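Local coordinates for secreted protein ASP-2 (Necator americanus, PDB 1U53) that is a hookworm secreted protein of the pathogenesis-related-1 (CAP) family and a vaccine antigen, whose molecular role is not firmly established, at residues A[13-27]-A[97-109]. Sequence-based numbering, arbitrary orientation.
Sequences SEEARQKFLEMHNSL and KAKAAEQASKAWF. Unlike the reference sequence in segment 13-27: Met23 (reference Leu).
The methyl of Ala101 sits over the centre of the Phe20 ring, its CB 3.4 Å from the ring centroid and 12° off the normal, which defines a CH-pi contact. With CG anti to the carbonyl carbon (chi1 -87°), the Phe20 ring is carried toward helix 97-109 and meets Ala104 CB at its edge. A second CH-pi contact lies farther along both helices, where Leu27 CD2 stands 3.7 Å from the centroid of the Phe109 ring. The helices run nearly parallel, at 17°, and close to 4.0 Å between Ala16 CA and Ala98 CA, where small side chains allow it. Both lie against the mixed sheet of the CAP alpha-beta-alpha sandwich: Phe20 reaches strands 145-152 and 157-164, and Trp108 the latter. The edges of His24 and Trp108 meet at CE1 and CZ3, while His24 ND1 donates to Phe20 O from above the carbonyl plane (2.9 Å) and NE2 is hydrogen-bonded to Tyr163 OH. Ser105 OG, 3.6 Å from Phe20 CD1, donates to Ala101 O, which also takes Ser105 N from the opposite face. Along the more exposed side Lys19, bent at chi2, lays CE 3.8 Å from Glu102 CG. A water accepts from Lys19 NZ and donates weakly to Glu102 OE2, bridging charges 4.6 Å apart, too far for a salt bridge. Another water links Ser13 OG, the N-cap acceptor for Ala16 N, weakly to Ala98 N.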
ATOM      1  N   SER A  13       5.233  -2.708  16.581  1.00 19.63           N
ATOM      2  CA  SER A  13       6.542  -3.313  16.714  1.00 21.16           C
ATOM      3  C   SER A  13       7.423  -3.025  15.506  1.00 21.52           C
ATOM      4  O   SER A  13       6.902  -2.855  14.378  1.00 19.13           O
ATOM      5  CB  SER A  13       6.402  -4.842  16.875  1.00 22.19           C
ATOM      6  OG  SER A  13       5.842  -5.404  15.686  1.00 21.17           O
ATOM      7  N   GLU A  14       8.741  -2.986  15.716  1.00 21.41           N
ATOM      8  CA  GLU A  14       9.663  -2.795  14.616  1.00 22.23           C
ATOM      9  C   GLU A  14       9.509  -3.907  13.576  1.00 18.68           C
ATOM     10  O   GLU A  14       9.623  -3.664  12.372  1.00 19.16           O
ATOM     11  CB  GLU A  14      11.114  -2.694  15.092  1.00 23.82           C
ATOM     12  CG  GLU A  14      12.037  -2.001  14.103  1.00 27.84           C
ATOM     13  CD  GLU A  14      11.656  -0.543  13.769  1.00 29.01           C
ATOM     14  OE1 GLU A  14      10.998   0.147  14.566  1.00 26.05           O
ATOM     15  OE2 GLU A  14      12.034  -0.076  12.674  1.00 31.77           O
ATOM     16  N   GLU A  15       9.214  -5.124  14.036  1.00 18.09           N
ATOM     17  CA  GLU A  15       9.003  -6.259  13.110  1.00 17.27           C
ATOM     18  C   GLU A  15       7.822  -5.994  12.178  1.00 15.25           C
ATOM     19  O   GLU A  15       7.874  -6.274  10.971  1.00 13.27           O
ATOM     20  CB  GLU A  15       8.744  -7.529  13.898  1.00 18.35           C
ATOM     21  CG  GLU A  15       9.932  -8.035  14.722  1.00 24.11           C
ATOM     22  CD  GLU A  15      10.201  -7.274  16.056  1.00 26.99           C
ATOM     23  OE1 GLU A  15       9.371  -6.472  16.549  1.00 26.01           O
ATOM     24  OE2 GLU A  15      11.275  -7.537  16.655  1.00 29.77           O
ATOM     25  N   ALA A  16       6.755  -5.422  12.730  1.00 14.03           N
ATOM     26  CA  ALA A  16       5.574  -5.157  11.910  1.00 13.53           C
ATOM     27  C   ALA A  16       5.829  -4.019  10.951  1.00 12.14           C
ATOM     28  O   ALA A  16       5.329  -4.001   9.794  1.00 13.81           O
ATOM     29  CB  ALA A  16       4.343  -4.830  12.820  1.00 13.42           C
ATOM     30  N   ARG A  17       6.578  -3.014  11.409  1.00 12.62           N
ATOM     31  CA  ARG A  17       6.885  -1.893  10.537  1.00 11.94           C
ATOM     32  C   ARG A  17       7.723  -2.419   9.391  1.00 12.91           C
ATOM     33  O   ARG A  17       7.485  -2.059   8.236  1.00 11.98           O
ATOM     34  CB  ARG A  17       7.704  -0.844  11.284  1.00 13.40           C
ATOM     35  CG  ARG A  17       6.991  -0.208  12.435  1.00 13.67           C
ATOM     36  CD  ARG A  17       7.882   0.908  13.048  1.00 15.66           C
ATOM     37  NE  ARG A  17       7.096   1.664  14.024  1.00 14.25           N
ATOM     38  CZ  ARG A  17       7.334   1.690  15.324  1.00 14.75           C
ATOM     39  NH1 ARG A  17       8.417   1.094  15.813  1.00 15.75           N
ATOM     40  NH2 ARG A  17       6.565   2.393  16.135  1.00 12.84           N
ATOM     41  N   GLN A  18       8.717  -3.262   9.684  1.00 11.99           N
ATOM     42  CA  GLN A  18       9.554  -3.815   8.630  1.00 15.22           C
ATOM     43  C   GLN A  18       8.739  -4.649   7.677  1.00 13.40           C
ATOM     44  O   GLN A  18       8.929  -4.570   6.470  1.00 12.21           O
ATOM     45  CB  GLN A  18      10.685  -4.654   9.237  1.00 15.67           C
ATOM     46  CG  GLN A  18      11.690  -3.753   9.964  1.00 21.10           C
ATOM     47  CD  GLN A  18      12.866  -4.521  10.571  1.00 22.10           C
ATOM     48  OE1 GLN A  18      12.810  -5.738  10.759  1.00 27.74           O
ATOM     49  NE2 GLN A  18      13.935  -3.802  10.877  1.00 26.04           N
ATOM     50  N   LYS A  19       7.798  -5.427   8.212  1.00 13.05           N
ATOM     51  CA  LYS A  19       6.993  -6.288   7.341  1.00 12.74           C
ATOM     52  C   LYS A  19       6.174  -5.453   6.388  1.00 12.57           C
ATOM     53  O   LYS A  19       6.128  -5.713   5.185  1.00 13.22           O
ATOM     54  CB  LYS A  19       6.113  -7.221   8.185  1.00 13.65           C
ATOM     55  CG  LYS A  19       5.315  -8.244   7.393  1.00 16.48           C
ATOM     56  CD  LYS A  19       6.267  -9.194   6.677  1.00 18.95           C
ATOM     57  CE  LYS A  19       5.562 -10.311   5.989  1.00 22.12           C
ATOM     58  NZ  LYS A  19       6.576 -11.056   5.154  1.00 21.07           N
ATOM     59  N   PHE A  20       5.557  -4.402   6.913  1.00 10.47           N
ATOM     60  CA  PHE A  20       4.739  -3.541   6.036  1.00  9.98           C
ATOM     61  C   PHE A  20       5.579  -2.930   4.922  1.00 10.68           C
ATOM     62  O   PHE A  20       5.224  -2.999   3.763  1.00 10.72           O
ATOM     63  CB  PHE A  20       4.092  -2.389   6.832  1.00  9.80           C
ATOM     64  CG  PHE A  20       2.772  -2.744   7.447  1.00 11.38           C
ATOM     65  CD1 PHE A  20       1.698  -3.169   6.654  1.00 11.27           C
ATOM     66  CD2 PHE A  20       2.594  -2.677   8.815  1.00 12.78           C
ATOM     67  CE1 PHE A  20       0.429  -3.511   7.266  1.00 14.60           C
ATOM     68  CE2 PHE A  20       1.334  -2.994   9.410  1.00 15.90           C
ATOM     69  CZ  PHE A  20       0.283  -3.413   8.622  1.00 14.60           C
ATOM     70  N   LEU A  21       6.729  -2.340   5.277  1.00 10.34           N
ATOM     71  CA  LEU A  21       7.528  -1.677   4.268  1.00 10.92           C
ATOM     72  C   LEU A  21       8.109  -2.694   3.253  1.00 11.10           C
ATOM     73  O   LEU A  21       8.035  -2.491   2.027  1.00 12.67           O
ATOM     74  CB  LEU A  21       8.682  -0.902   4.932  1.00 13.43           C
ATOM     75  CG  LEU A  21       9.475  -0.080   3.926  1.00 14.36           C
ATOM     76  CD1 LEU A  21       8.639   1.088   3.290  1.00 15.21           C
ATOM     77  CD2 LEU A  21      10.739   0.444   4.555  1.00 16.52           C
ATOM     78  N   GLU A  22       8.665  -3.799   3.745  1.00 12.52           N
ATOM     79  CA  GLU A  22       9.250  -4.786   2.799  1.00 13.60           C
ATOM     80  C   GLU A  22       8.222  -5.396   1.853  1.00 12.57           C
ATOM     81  O   GLU A  22       8.499  -5.524   0.643  1.00 12.98           O
ATOM     82  CB  GLU A  22       9.947  -5.886   3.598  1.00 16.39           C
ATOM     83  CG  GLU A  22      11.155  -5.277   4.286  1.00 20.96           C
ATOM     84  CD  GLU A  22      11.833  -6.214   5.219  1.00 27.35           C
ATOM     85  OE1 GLU A  22      11.468  -7.411   5.204  1.00 29.36           O
ATOM     86  OE2 GLU A  22      12.722  -5.728   5.973  1.00 30.43           O
ATOM     87  N   MET A  23       7.056  -5.755   2.392  1.00 11.81           N
ATOM     88  CA  MET A  23       5.952  -6.295   1.594  1.00 13.33           C
ATOM     89  C   MET A  23       5.507  -5.275   0.578  1.00 13.52           C
ATOM     90  O   MET A  23       5.269  -5.589  -0.576  1.00 11.70           O
ATOM     91  CB  MET A  23       4.727  -6.609   2.445  1.00 16.17           C
ATOM     92  CG  MET A  23       4.907  -7.645   3.404  1.00 21.79           C
ATOM     93  SD  MET A  23       4.025  -9.171   3.059  1.00 25.42           S
ATOM     94  CE  MET A  23       2.777  -9.068   1.877  1.00 20.11           C
ATOM     95  N   HIS A  24       5.363  -4.014   0.997  1.00 11.17           N
ATOM     96  CA  HIS A  24       4.961  -3.029  -0.025  1.00 10.19           C
ATOM     97  C   HIS A  24       5.971  -2.885  -1.142  1.00 10.70           C
ATOM     98  O   HIS A  24       5.612  -2.859  -2.338  1.00 11.51           O
ATOM     99  CB  HIS A  24       4.665  -1.661   0.591  1.00  9.92           C
ATOM    100  CG  HIS A  24       3.271  -1.543   1.152  1.00  9.05           C
ATOM    101  ND1 HIS A  24       2.864  -2.146   2.325  1.00 10.32           N
ATOM    102  CD2 HIS A  24       2.201  -0.849   0.692  1.00  8.92           C
ATOM    103  CE1 HIS A  24       1.589  -1.855   2.547  1.00 10.12           C
ATOM    104  NE2 HIS A  24       1.168  -1.064   1.564  1.00  8.65           N
ATOM    105  N   ASN A  25       7.257  -2.776  -0.783  1.00 10.68           N
ATOM    106  CA  ASN A  25       8.267  -2.605  -1.847  1.00 10.95           C
ATOM    107  C   ASN A  25       8.451  -3.851  -2.692  1.00 11.45           C
ATOM    108  O   ASN A  25       8.632  -3.757  -3.915  1.00 11.49           O
ATOM    109  CB  ASN A  25       9.583  -2.131  -1.288  1.00 12.94           C
ATOM    110  CG  ASN A  25       9.551  -0.664  -0.995  1.00 13.89           C
ATOM    111  OD1 ASN A  25       8.930   0.086  -1.729  1.00 13.41           O
ATOM    112  ND2 ASN A  25      10.182  -0.251   0.108  1.00 14.61           N
ATOM    113  N   SER A  26       8.338  -5.007  -2.056  1.00 11.99           N
ATOM    114  CA  SER A  26       8.402  -6.279  -2.780  1.00 11.71           C
ATOM    115  C   SER A  26       7.304  -6.372  -3.852  1.00 11.88           C
ATOM    116  O   SER A  26       7.544  -6.765  -4.969  1.00 13.69           O
ATOM    117  CB  SER A  26       8.164  -7.418  -1.789  1.00 14.89           C
ATOM    118  OG  SER A  26       8.112  -8.688  -2.438  1.00 21.13           O
ATOM    119  N   LEU A  27       6.082  -6.073  -3.459  1.00 10.77           N
ATOM    120  CA  LEU A  27       4.947  -6.220  -4.347  1.00  9.18           C
ATOM    121  C   LEU A  27       4.957  -5.121  -5.403  1.00  9.96           C
ATOM    122  O   LEU A  27       4.637  -5.401  -6.581  1.00 11.77           O
ATOM    123  CB  LEU A  27       3.660  -6.198  -3.503  1.00 11.01           C
ATOM    124  CG  LEU A  27       3.499  -7.430  -2.607  1.00 10.71           C
ATOM    125  CD1 LEU A  27       2.390  -7.257  -1.569  1.00 12.86           C
ATOM    126  CD2 LEU A  27       3.192  -8.653  -3.453  1.00 10.86           C
ATOM    127  N   LYS A  97       1.371  -8.799  15.619  1.00 12.71           N
ATOM    128  CA  LYS A  97       1.229  -7.636  14.711  1.00 12.81           C
ATOM    129  C   LYS A  97       1.923  -7.749  13.382  1.00 12.03           C
ATOM    130  O   LYS A  97       1.446  -7.185  12.403  1.00 12.60           O
ATOM    131  CB  LYS A  97       1.626  -6.332  15.426  1.00 14.60           C
ATOM    132  CG  LYS A  97       0.733  -6.063  16.632  1.00 13.05           C
ATOM    133  CD  LYS A  97       0.857  -4.627  17.173  1.00 15.49           C
ATOM    134  CE  LYS A  97      -0.044  -4.432  18.416  1.00 17.32           C
ATOM    135  NZ  LYS A  97       0.763  -4.644  19.637  1.00 25.74           N
ATOM    136  N   ALA A  98       3.055  -8.467  13.317  1.00 11.41           N
ATOM    137  CA  ALA A  98       3.731  -8.652  12.008  1.00 10.44           C
ATOM    138  C   ALA A  98       2.971  -9.637  11.152  1.00 12.23           C
ATOM    139  O   ALA A  98       2.941  -9.525   9.920  1.00 14.25           O
ATOM    140  CB  ALA A  98       5.188  -9.153  12.191  1.00 11.61           C
ATOM    141  N   LYS A  99       2.313 -10.610  11.789  1.00 11.04           N
ATOM    142  CA  LYS A  99       1.423 -11.513  11.046  1.00 12.41           C
ATOM    143  C   LYS A  99       0.215 -10.720  10.487  1.00 12.09           C
ATOM    144  O   LYS A  99      -0.243 -10.957   9.350  1.00 10.93           O
ATOM    145  CB  LYS A  99       0.928 -12.696  11.914  1.00 12.32           C
ATOM    146  CG  LYS A  99      -0.043 -13.622  11.141  1.00 15.39           C
ATOM    147  CD  LYS A  99      -0.479 -14.808  11.998  1.00 17.89           C
ATOM    148  CE  LYS A  99      -1.638 -15.558  11.301  1.00 21.74           C
ATOM    149  NZ  LYS A  99      -2.321 -16.525  12.213  1.00 25.53           N
ATOM    150  N   ALA A 100      -0.319  -9.795  11.298  1.00 11.57           N
ATOM    151  CA  ALA A 100      -1.453  -8.956  10.821  1.00 10.19           C
ATOM    152  C   ALA A 100      -0.984  -8.066   9.648  1.00 10.92           C
ATOM    153  O   ALA A 100      -1.714  -7.882   8.692  1.00 11.55           O
ATOM    154  CB  ALA A 100      -1.956  -8.098  11.956  1.00 12.35           C
ATOM    155  N   ALA A 101       0.243  -7.574   9.712  1.00 10.57           N
ATOM    156  CA  ALA A 101       0.780  -6.762   8.614  1.00 11.15           C
ATOM    157  C   ALA A 101       0.816  -7.586   7.319  1.00 12.06           C
ATOM    158  O   ALA A 101       0.511  -7.099   6.225  1.00 13.26           O
ATOM    159  CB  ALA A 101       2.191  -6.285   8.980  1.00 10.77           C
ATOM    160  N   GLU A 102       1.231  -8.847   7.451  1.00 11.96           N
ATOM    161  CA  GLU A 102       1.333  -9.730   6.311  1.00 11.53           C
ATOM    162  C   GLU A 102      -0.048  -9.985   5.751  1.00 11.55           C
ATOM    163  O   GLU A 102      -0.274  -9.907   4.536  1.00 12.08           O
ATOM    164  CB  GLU A 102       1.924 -11.065   6.780  1.00 14.49           C
ATOM    165  CG  GLU A 102       2.202 -12.019   5.630  1.00 17.77           C
ATOM    166  CD  GLU A 102       2.871 -13.274   6.143  1.00 21.89           C
ATOM    167  OE1 GLU A 102       3.074 -13.360   7.379  1.00 24.41           O
ATOM    168  OE2 GLU A 102       3.217 -14.140   5.322  1.00 23.63           O
ATOM    169  N   GLN A 103      -0.996 -10.256   6.633  1.00 11.87           N
ATOM    170  CA  GLN A 103      -2.353 -10.585   6.151  1.00 13.79           C
ATOM    171  C   GLN A 103      -3.007  -9.403   5.469  1.00 12.83           C
ATOM    172  O   GLN A 103      -3.696  -9.542   4.444  1.00 14.51           O
ATOM    173  CB  GLN A 103      -3.210 -11.041   7.316  1.00 15.22           C
ATOM    174  CG  GLN A 103      -2.754 -12.341   7.911  1.00 20.04           C
ATOM    175  CD  GLN A 103      -3.897 -13.066   8.649  1.00 20.96           C
ATOM    176  OE1 GLN A 103      -4.974 -12.500   8.895  1.00 22.81           O
ATOM    177  NE2 GLN A 103      -3.643 -14.331   9.013  1.00 23.61           N
ATOM    178  N   ALA A 104      -2.812  -8.215   6.043  1.00 11.42           N
ATOM    179  CA  ALA A 104      -3.437  -7.019   5.453  1.00  9.64           C
ATOM    180  C   ALA A 104      -2.867  -6.734   4.091  1.00  9.89           C
ATOM    181  O   ALA A 104      -3.585  -6.463   3.127  1.00 11.38           O
ATOM    182  CB  ALA A 104      -3.222  -5.813   6.350  1.00  9.30           C
ATOM    183  N   SER A 105      -1.543  -6.852   3.988  1.00  9.84           N
ATOM    184  CA  SER A 105      -0.871  -6.497   2.743  1.00  9.34           C
ATOM    185  C   SER A 105      -1.282  -7.495   1.680  1.00 11.27           C
ATOM    186  O   SER A 105      -1.530  -7.106   0.540  1.00 12.37           O
ATOM    187  CB  SER A 105       0.655  -6.489   2.942  1.00  9.95           C
ATOM    188  OG  SER A 105       1.038  -5.521   3.963  1.00 10.25           O
ATOM    189  N   LYS A 106      -1.387  -8.778   2.033  1.00 11.24           N
ATOM    190  CA  LYS A 106      -1.869  -9.792   1.069  1.00 12.52           C
ATOM    191  C   LYS A 106      -3.311  -9.533   0.634  1.00 11.62           C
ATOM    192  O   LYS A 106      -3.636  -9.717  -0.533  1.00 13.09           O
ATOM    193  CB  LYS A 106      -1.782 -11.209   1.661  1.00 13.32           C
ATOM    194  CG  LYS A 106      -0.357 -11.718   1.841  1.00 16.08           C
ATOM    195  CD  LYS A 106      -0.479 -13.050   2.586  1.00 20.43           C
ATOM    196  CE  LYS A 106       0.696 -13.940   2.433  1.00 22.24           C
ATOM    197  NZ  LYS A 106       0.472 -15.210   3.255  1.00 24.05           N
ATOM    198  N   ALA A 107      -4.203  -9.159   1.566  1.00 11.50           N
ATOM    199  CA  ALA A 107      -5.629  -8.954   1.244  1.00 11.45           C
ATOM    200  C   ALA A 107      -5.798  -7.777   0.294  1.00 13.35           C
ATOM    201  O   ALA A 107      -6.635  -7.792  -0.612  1.00 14.76           O
ATOM    202  CB  ALA A 107      -6.434  -8.684   2.526  1.00 12.90           C
ATOM    203  N   TRP A 108      -5.018  -6.733   0.549  1.00 12.14           N
ATOM    204  CA  TRP A 108      -5.087  -5.532  -0.300  1.00 10.96           C
ATOM    205  C   TRP A 108      -4.554  -5.846  -1.679  1.00 10.97           C
ATOM    206  O   TRP A 108      -5.180  -5.527  -2.700  1.00 11.76           O
ATOM    207  CB  TRP A 108      -4.297  -4.375   0.310  1.00 11.77           C
ATOM    208  CG  TRP A 108      -4.876  -3.901   1.650  1.00 10.64           C
ATOM    209  CD1 TRP A 108      -6.187  -3.953   2.059  1.00  9.94           C
ATOM    210  CD2 TRP A 108      -4.141  -3.288   2.711  1.00  9.58           C
ATOM    211  NE1 TRP A 108      -6.301  -3.443   3.349  1.00 10.66           N
ATOM    212  CE2 TRP A 108      -5.051  -3.050   3.768  1.00  9.39           C
ATOM    213  CE3 TRP A 108      -2.767  -2.968   2.893  1.00 10.68           C
ATOM    214  CZ2 TRP A 108      -4.661  -2.436   4.953  1.00  9.33           C
ATOM    215  CZ3 TRP A 108      -2.382  -2.367   4.088  1.00 10.77           C
ATOM    216  CH2 TRP A 108      -3.340  -2.136   5.119  1.00 10.03           C
ATOM    217  N   PHE A 109      -3.358  -6.417  -1.716  1.00 10.32           N
ATOM    218  CA  PHE A 109      -2.720  -6.687  -2.999  1.00 10.52           C
ATOM    219  C   PHE A 109      -3.502  -7.715  -3.788  1.00 12.07           C
ATOM    220  O   PHE A 109      -3.497  -7.678  -5.015  1.00 12.94           O
ATOM    221  CB  PHE A 109      -1.301  -7.158  -2.764  1.00 10.82           C
ATOM    222  CG  PHE A 109      -0.524  -7.288  -4.043  1.00 10.50           C
ATOM    223  CD1 PHE A 109       0.091  -6.161  -4.607  1.00 10.26           C
ATOM    224  CD2 PHE A 109      -0.429  -8.515  -4.679  1.00 11.36           C
ATOM    225  CE1 PHE A 109       0.809  -6.279  -5.789  1.00 13.22           C
ATOM    226  CE2 PHE A 109       0.269  -8.623  -5.885  1.00 10.37           C
ATOM    227  CZ  PHE A 109       0.886  -7.523  -6.430  1.00 10.52           C
TER
HETATM  228  O   HOH W   1       4.854  -7.909  16.039  1.00 30.56           O
HETATM  229  O   HOH W   2       5.171 -12.961   3.849  1.00 23.00           O